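Local coordinates for GNAT family acetyltransferase (Mycobacterium smegmatis, PDB 6C30), which probably transfers an acetyl group from acetyl-coenzyme A to an amino group, as a RimJ-type N-acetyltransferase of the GNAT superfamily, at residues E152-P157 / H190-I195; P11-T16 / L88-E93. One frame throughout, in Å; residues are numbered along the deposited sequence.

Contact 1 (E152-P157 / H190-I195); sequences EATVRP and HLLVAI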
loop_
_atom_site.group_PDB
_atom_site.type_symbol
_atom_site.label_atom_id
_atom_site.label_comp_id
_atom_site.label_asym_id
_atom_site.label_seq_id
_atom_site.Cartn_x
_atom_site.Cartn_y
_atom_site.Cartn_z
ATOM N N GLU A 152 -3.086 -25.649 -2.807
ATOM C CA GLU A 152 -4.343 -26.201 -3.282
ATOM C C GLU A 152 -5.498 -25.258 -2.982
ATOM O O GLU A 152 -5.347 -24.314 -2.202
ATOM C CB GLU A 152 -4.616 -27.562 -2.638
ATOM C CG GLU A 152 -4.851 -27.466 -1.134
ATOM C CD GLU A 152 -5.086 -28.807 -0.466
ATOM O OE1 GLU A 152 -5.680 -28.817 0.628
ATOM O OE2 GLU A 152 -4.672 -29.858 -1.013
ATOM N N ALA A 153 -6.636 -25.517 -3.610
ATOM C CA ALA A 153 -7.863 -24.767 -3.336
ATOM C C ALA A 153 -9.054 -25.682 -3.518
ATOM O O ALA A 153 -8.972 -26.702 -4.220
ATOM C CB ALA A 153 -7.991 -23.550 -4.248
ATOM N N THR A 154 -10.157 -25.345 -2.856
ATOM C CA THR A 154 -11.390 -26.105 -3.015
ATOM C C THR A 154 -12.490 -25.189 -3.538
ATOM O O THR A 154 -12.557 -23.998 -3.196
ATOM C CB THR A 154 -11.826 -26.787 -1.695
ATOM O OG1 THR A 154 -11.886 -25.808 -0.649
ATOM C CG2 THR A 154 -10.825 -27.860 -1.310
ATOM N N VAL A 155 -13.335 -25.733 -4.402
ATOM C CA VAL A 155 -14.342 -24.926 -5.071
ATOM C C VAL A 155 -15.509 -25.829 -5.453
ATOM O O VAL A 155 -15.294 -26.936 -5.935
ATOM C CB VAL A 155 -13.733 -24.210 -6.313
ATOM C CG1 VAL A 155 -13.073 -25.204 -7.270
ATOM C CG2 VAL A 155 -14.786 -23.374 -7.025
ATOM N N ARG A 156 -16.737 -25.392 -5.200
ATOM C CA ARG A 156 -17.888 -26.195 -5.587
ATOM C C ARG A 156 -17.957 -26.326 -7.106
ATOM O O ARG A 156 -17.666 -25.363 -7.830
ATOM C CB ARG A 156 -19.185 -25.592 -5.032
ATOM C CG ARG A 156 -19.343 -25.802 -3.524
ATOM C CD ARG A 156 -20.625 -25.171 -2.987
ATOM N NE ARG A 156 -21.809 -25.835 -3.525
ATOM C CZ ARG A 156 -23.049 -25.369 -3.401
ATOM N NH1 ARG A 156 -23.273 -24.223 -2.768
ATOM N NH2 ARG A 156 -24.063 -26.050 -3.927
ATOM N N PRO A 157 -18.336 -27.519 -7.599
ATOM C CA PRO A 157 -18.499 -27.684 -9.046
ATOM C C PRO A 157 -19.453 -26.647 -9.619
ATOM O O PRO A 157 -19.274 -26.237 -10.762
ATOM C CB PRO A 157 -19.086 -29.092 -9.182
ATOM C CG PRO A 157 -18.626 -29.819 -7.959
ATOM C CD PRO A 157 -18.538 -28.782 -6.862
ATOM N N HIS A 190 -16.883 -30.487 -3.062
ATOM C CA HIS A 190 -15.957 -29.475 -3.561
ATOM C C HIS A 190 -14.894 -30.145 -4.421
ATOM O O HIS A 190 -14.345 -31.184 -4.035
ATOM C CB HIS A 190 -15.273 -28.721 -2.413
ATOM C CG HIS A 190 -16.133 -27.688 -1.746
ATOM N ND1 HIS A 190 -17.259 -28.011 -1.020
ATOM C CD2 HIS A 190 -16.010 -26.338 -1.672
ATOM C CE1 HIS A 190 -17.803 -26.903 -0.543
ATOM N NE2 HIS A 190 -17.060 -25.876 -0.916
ATOM N N LEU A 191 -14.616 -29.575 -5.589
ATOM C CA LEU A 191 -13.430 -29.950 -6.347
ATOM C C LEU A 191 -12.181 -29.529 -5.598
ATOM O O LEU A 191 -12.174 -28.496 -4.927
ATOM C CB LEU A 191 -13.444 -29.301 -7.732
ATOM C CG LEU A 191 -14.503 -29.841 -8.693
ATOM C CD1 LEU A 191 -14.794 -28.810 -9.755
ATOM C CD2 LEU A 191 -14.054 -31.155 -9.318
ATOM N N LEU A 192 -11.139 -30.341 -5.697
ATOM C CA LEU A 192 -9.826 -29.990 -5.202
ATOM C C LEU A 192 -8.952 -29.663 -6.398
ATOM O O LEU A 192 -8.834 -30.477 -7.323
ATOM C CB LEU A 192 -9.223 -31.146 -4.393
ATOM C CG LEU A 192 -7.807 -30.943 -3.863
ATOM C CD1 LEU A 192 -7.785 -29.837 -2.820
ATOM C CD2 LEU A 192 -7.241 -32.237 -3.279
ATOM N N VAL A 193 -8.351 -28.482 -6.388
ATOM C CA VAL A 193 -7.430 -28.094 -7.453
ATOM C C VAL A 193 -6.077 -27.743 -6.827
ATOM O O VAL A 193 -6.009 -27.427 -5.639
ATOM C CB VAL A 193 -7.974 -26.911 -8.299
ATOM C CG1 VAL A 193 -9.352 -27.234 -8.867
ATOM C CG2 VAL A 193 -8.015 -25.617 -7.485
ATOM N N ALA A 194 -4.994 -27.809 -7.603
ATOM C CA ALA A 194 -3.668 -27.637 -7.032
ATOM C C ALA A 194 -2.639 -27.221 -8.067
ATOM O O ALA A 194 -2.823 -27.407 -9.275
ATOM C CB ALA A 194 -3.204 -28.923 -6.354
ATOM N N ILE A 195 -1.546 -26.662 -7.576
ATOM C CA ILE A 195 -0.394 -26.366 -8.411
ATOM C C ILE A 195 0.855 -26.537 -7.545
ATOM O O ILE A 195 0.813 -26.282 -6.339
ATOM C CB ILE A 195 -0.503 -24.938 -9.023
ATOM C CG1 ILE A 195 0.605 -24.700 -10.055
ATOM C CG2 ILE A 195 -0.504 -23.843 -7.938
ATOM C CD1 ILE A 195 0.491 -23.363 -10.785
#
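Ala-153 and Val-193 face each other as a hydrogen-bonded pair, and so do Val-155 and Leu-191, in an antiparallel beta ladder. Four backbone bonds hold it. The straightest runs from Val-193 N to Ala-153 O, with 176° at the hydrogen. The shortest, Leu-191 N to Val-155 O at 2.7 Å, is bent. Between these pairs, Thr-154 CA lies 3.2 Å from Leu-191 O in a CA-H...O contact.

Side chains pack on both faces of the ladder. Ala-153 CB meets Val-193 CG2 at 3.8 Å, and Val-155 CG1 touches Leu-191 CB. On the other face the Leu-192 methyl CD1 lies against the carboxylate of Glu-152 (OE2, 3.6 Å) and beside Thr-154 CG2. Glu-152 OE2 takes its salt bridge from Arg-150.

One contact involves a ring. Arg-156 CG sits over one face of the His-190 imidazole, 3.6 Å from its centroid and displaced toward the CE1-NE2 rim. With chi1 -74°, CG stands anti to the carbonyl carbon, and it is this atom that meets the ring. His-190 ND1 is hydrogen-bonded to Arg-188 O, which helps to fix the ring.

Both strands belong to the central mixed sheet. Strand 150-155 runs parallel to strand 114-121 on its other edge. Strand 186-196 lies between strands 150-155 and 172-180, antiparallel to both, as in the C-terminal part of the GNAT fold. Helix 160-169 packs on Val-155 and Leu-191.

Contact 2 (P11-T16 / L88-E93); sequences PGWPDT and LPFVIE
Trp-13 reaches from the N-terminal loop onto Leu-88, Pro-89 and Phe-90 at the start of strand 88-94. Its CB points toward the strand and lies 4.2 Å from Leu-88 CD2. CG stands anti to the backbone N (chi1 -179°), beside the carbonyl carbon. CE3 comes next, 3.9 Å from Leu-88 CB, as the two side chains slide past each other in opposite directions. CZ3 then points at the face of the Phe-90 ring, 4.0 Å from CE1 and offset toward the rim. The pair is edge-to-face, with the planes at 69°. At the far end CH2 touches Pro-89 twice, at CD (3.4 Å) and at the carbonyl O (3.3 Å).

Pro-89 CD lies over one face of the six-membered ring as a CH-pi contact. Pro-14 CB covers the opposite face, and a cis peptide bond precedes Pro-14. The indole is thus held between two prolines.

The loop backbone also takes part. Gly-12 O is 3.6 Å from Leu-88 CD2 and accepts a hydrogen bond from His-141 of helix 130-143. Asp-15 O meets Phe-90 CE1 at 3.3 Å, at its edge in the ring plane. The contact lays the loop before strand 17-22 on strand 88-94, where Ala-219 of the second subunit also packs on Trp-13.

No hydrogen bond joins the loop to the strand. The contact is aromatic and apolar, so apolar burial and dispersion probably account for most of it. Asp-15 O is buried with no hydrogen-bond partner in the model, and the Phe-90 C-H at its edge would be at most a weak partner.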
loop_
_atom_site.group_PDB
_atom_site.type_symbol
_atom_site.label_atom_id
_atom_site.label_comp_id
_atom_site.label_asym_id
_atom_site.label_seq_id
_atom_site.Cartn_x
_atom_site.Cartn_y
_atom_site.Cartn_z
ATOM N N PRO A 11 7.740 -18.033 8.145
ATOM C CA PRO A 11 8.444 -17.442 7.004
ATOM C C PRO A 11 7.489 -16.708 6.060
ATOM O O PRO A 11 6.398 -17.206 5.783
ATOM C CB PRO A 11 9.072 -18.658 6.310
ATOM C CG PRO A 11 8.231 -19.818 6.748
ATOM C CD PRO A 11 7.832 -19.505 8.151
ATOM N N GLY A 12 7.891 -15.534 5.588
ATOM C CA GLY A 12 7.082 -14.786 4.646
ATOM C C GLY A 12 5.948 -14.015 5.296
ATOM O O GLY A 12 5.110 -13.457 4.598
ATOM N N TRP A 13 5.937 -13.966 6.625
ATOM C CA TRP A 13 4.901 -13.235 7.364
ATOM C C TRP A 13 5.500 -12.427 8.515
ATOM O O TRP A 13 6.359 -12.931 9.236
ATOM C CB TRP A 13 3.847 -14.195 7.922
ATOM C CG TRP A 13 2.772 -13.456 8.656
ATOM C CD1 TRP A 13 2.697 -13.222 9.997
ATOM C CD2 TRP A 13 1.640 -12.811 8.072
ATOM N NE1 TRP A 13 1.581 -12.472 10.287
ATOM C CE2 TRP A 13 0.910 -12.214 9.120
ATOM C CE3 TRP A 13 1.171 -12.686 6.758
ATOM C CZ2 TRP A 13 -0.276 -11.512 8.896
ATOM C CZ3 TRP A 13 -0.006 -11.981 6.536
ATOM C CH2 TRP A 13 -0.711 -11.404 7.599
ATOM N N PRO A 14 5.048 -11.176 8.706
ATOM C CA PRO A 14 4.171 -10.419 7.808
ATOM C C PRO A 14 4.952 -9.883 6.618
ATOM O O PRO A 14 6.174 -9.749 6.686
ATOM C CB PRO A 14 3.643 -9.284 8.694
ATOM C CG PRO A 14 4.669 -9.109 9.749
ATOM C CD PRO A 14 5.339 -10.439 9.952
ATOM N N ASP A 15 4.253 -9.592 5.530
ATOM C CA ASP A 15 4.888 -9.059 4.332
ATOM C C ASP A 15 3.808 -8.440 3.471
ATOM O O ASP A 15 2.611 -8.649 3.720
ATOM C CB ASP A 15 5.632 -10.164 3.566
ATOM C CG ASP A 15 6.782 -9.633 2.722
ATOM O OD1 ASP A 15 6.943 -8.399 2.618
ATOM O OD2 ASP A 15 7.521 -10.465 2.145
ATOM N N THR A 16 4.231 -7.681 2.466
ATOM C CA THR A 16 3.339 -7.250 1.406
ATOM C C THR A 16 3.722 -7.982 0.124
ATOM O O THR A 16 4.813 -8.547 0.020
ATOM C CB THR A 16 3.405 -5.739 1.184
ATOM O OG1 THR A 16 4.706 -5.378 0.701
ATOM C CG2 THR A 16 3.152 -4.988 2.484
ATOM N N LEU A 88 -1.549 -17.205 6.364
ATOM C CA LEU A 88 -1.128 -15.862 5.952
ATOM C C LEU A 88 -2.377 -15.136 5.457
ATOM O O LEU A 88 -2.831 -15.338 4.324
ATOM C CB LEU A 88 -0.048 -15.878 4.860
ATOM C CG LEU A 88 1.338 -16.417 5.248
ATOM C CD1 LEU A 88 1.423 -17.939 5.178
ATOM C CD2 LEU A 88 2.406 -15.787 4.361
ATOM N N PRO A 89 -2.954 -14.299 6.318
ATOM C CA PRO A 89 -4.210 -13.616 5.992
ATOM C C PRO A 89 -3.987 -12.235 5.370
ATOM O O PRO A 89 -3.691 -11.269 6.075
ATOM C CB PRO A 89 -4.909 -13.513 7.350
ATOM C CG PRO A 89 -3.762 -13.402 8.339
ATOM C CD PRO A 89 -2.645 -14.253 7.762
ATOM N N PHE A 90 -4.124 -12.150 4.052
ATOM C CA PHE A 90 -3.957 -10.887 3.347
ATOM C C PHE A 90 -5.271 -10.228 2.964
ATOM O O PHE A 90 -6.316 -10.877 2.806
ATOM C CB PHE A 90 -3.152 -11.078 2.055
ATOM C CG PHE A 90 -1.740 -11.546 2.253
ATOM C CD1 PHE A 90 -0.742 -10.638 2.588
ATOM C CD2 PHE A 90 -1.393 -12.879 2.038
ATOM C CE1 PHE A 90 0.575 -11.060 2.738
ATOM C CE2 PHE A 90 -0.076 -13.310 2.193
ATOM C CZ PHE A 90 0.905 -12.397 2.547
ATOM N N VAL A 91 -5.178 -8.918 2.778
ATOM C CA VAL A 91 -6.212 -8.105 2.152
ATOM C C VAL A 91 -5.779 -7.830 0.721
ATOM O O VAL A 91 -4.591 -7.584 0.456
ATOM C CB VAL A 91 -6.422 -6.785 2.918
ATOM C CG1 VAL A 91 -7.227 -5.773 2.100
ATOM C CG2 VAL A 91 -7.090 -7.074 4.264
ATOM N N ILE A 92 -6.740 -7.901 -0.199
ATOM C CA ILE A 92 -6.514 -7.470 -1.576
ATOM C C ILE A 92 -6.833 -5.990 -1.668
ATOM O O ILE A 92 -7.945 -5.566 -1.337
ATOM C CB ILE A 92 -7.394 -8.245 -2.581
ATOM C CG1 ILE A 92 -7.237 -9.757 -2.409
ATOM C CG2 ILE A 92 -7.075 -7.792 -4.020
ATOM C CD1 ILE A 92 -8.297 -10.560 -3.158
ATOM N N GLU A 93 -5.842 -5.206 -2.092
ATOM C CA GLU A 93 -6.036 -3.773 -2.323
ATOM C C GLU A 93 -6.146 -3.467 -3.809
ATOM O O GLU A 93 -5.390 -4.010 -4.617
ATOM C CB GLU A 93 -4.880 -2.948 -1.749
ATOM C CG GLU A 93 -4.838 -2.934 -0.226
ATOM C CD GLU A 93 -3.831 -1.944 0.324
ATOM O OE1 GLU A 93 -2.976 -1.445 -0.448
ATOM O OE2 GLU A 93 -3.892 -1.663 1.535
#

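Overall arrangement
Contacts 1 and 2 lie on opposite sides of the chain's centre. Their centres are 22 Å apart and their nearest atoms about 11 Å. The same mixed sheet links them: strand 88-94 leads through strands 97-105 and 114-121 to strand 150-155. Contact 1 is a pairing inside that sheet, whereas contact 2 packs a loop against one of its strands. The second subunit reaches contact 2 but not contact 1. This is the apo form, and neither contact holds a cofactor. In GNAT enzymes acetyl-coenzyme A binds where two parallel central strands splay apart, here probably 114-121 and 150-155, so contact 1 includes one of them. A glycerol, probably from crystallisation, lies about 6 Å from the side chain of Trp-13.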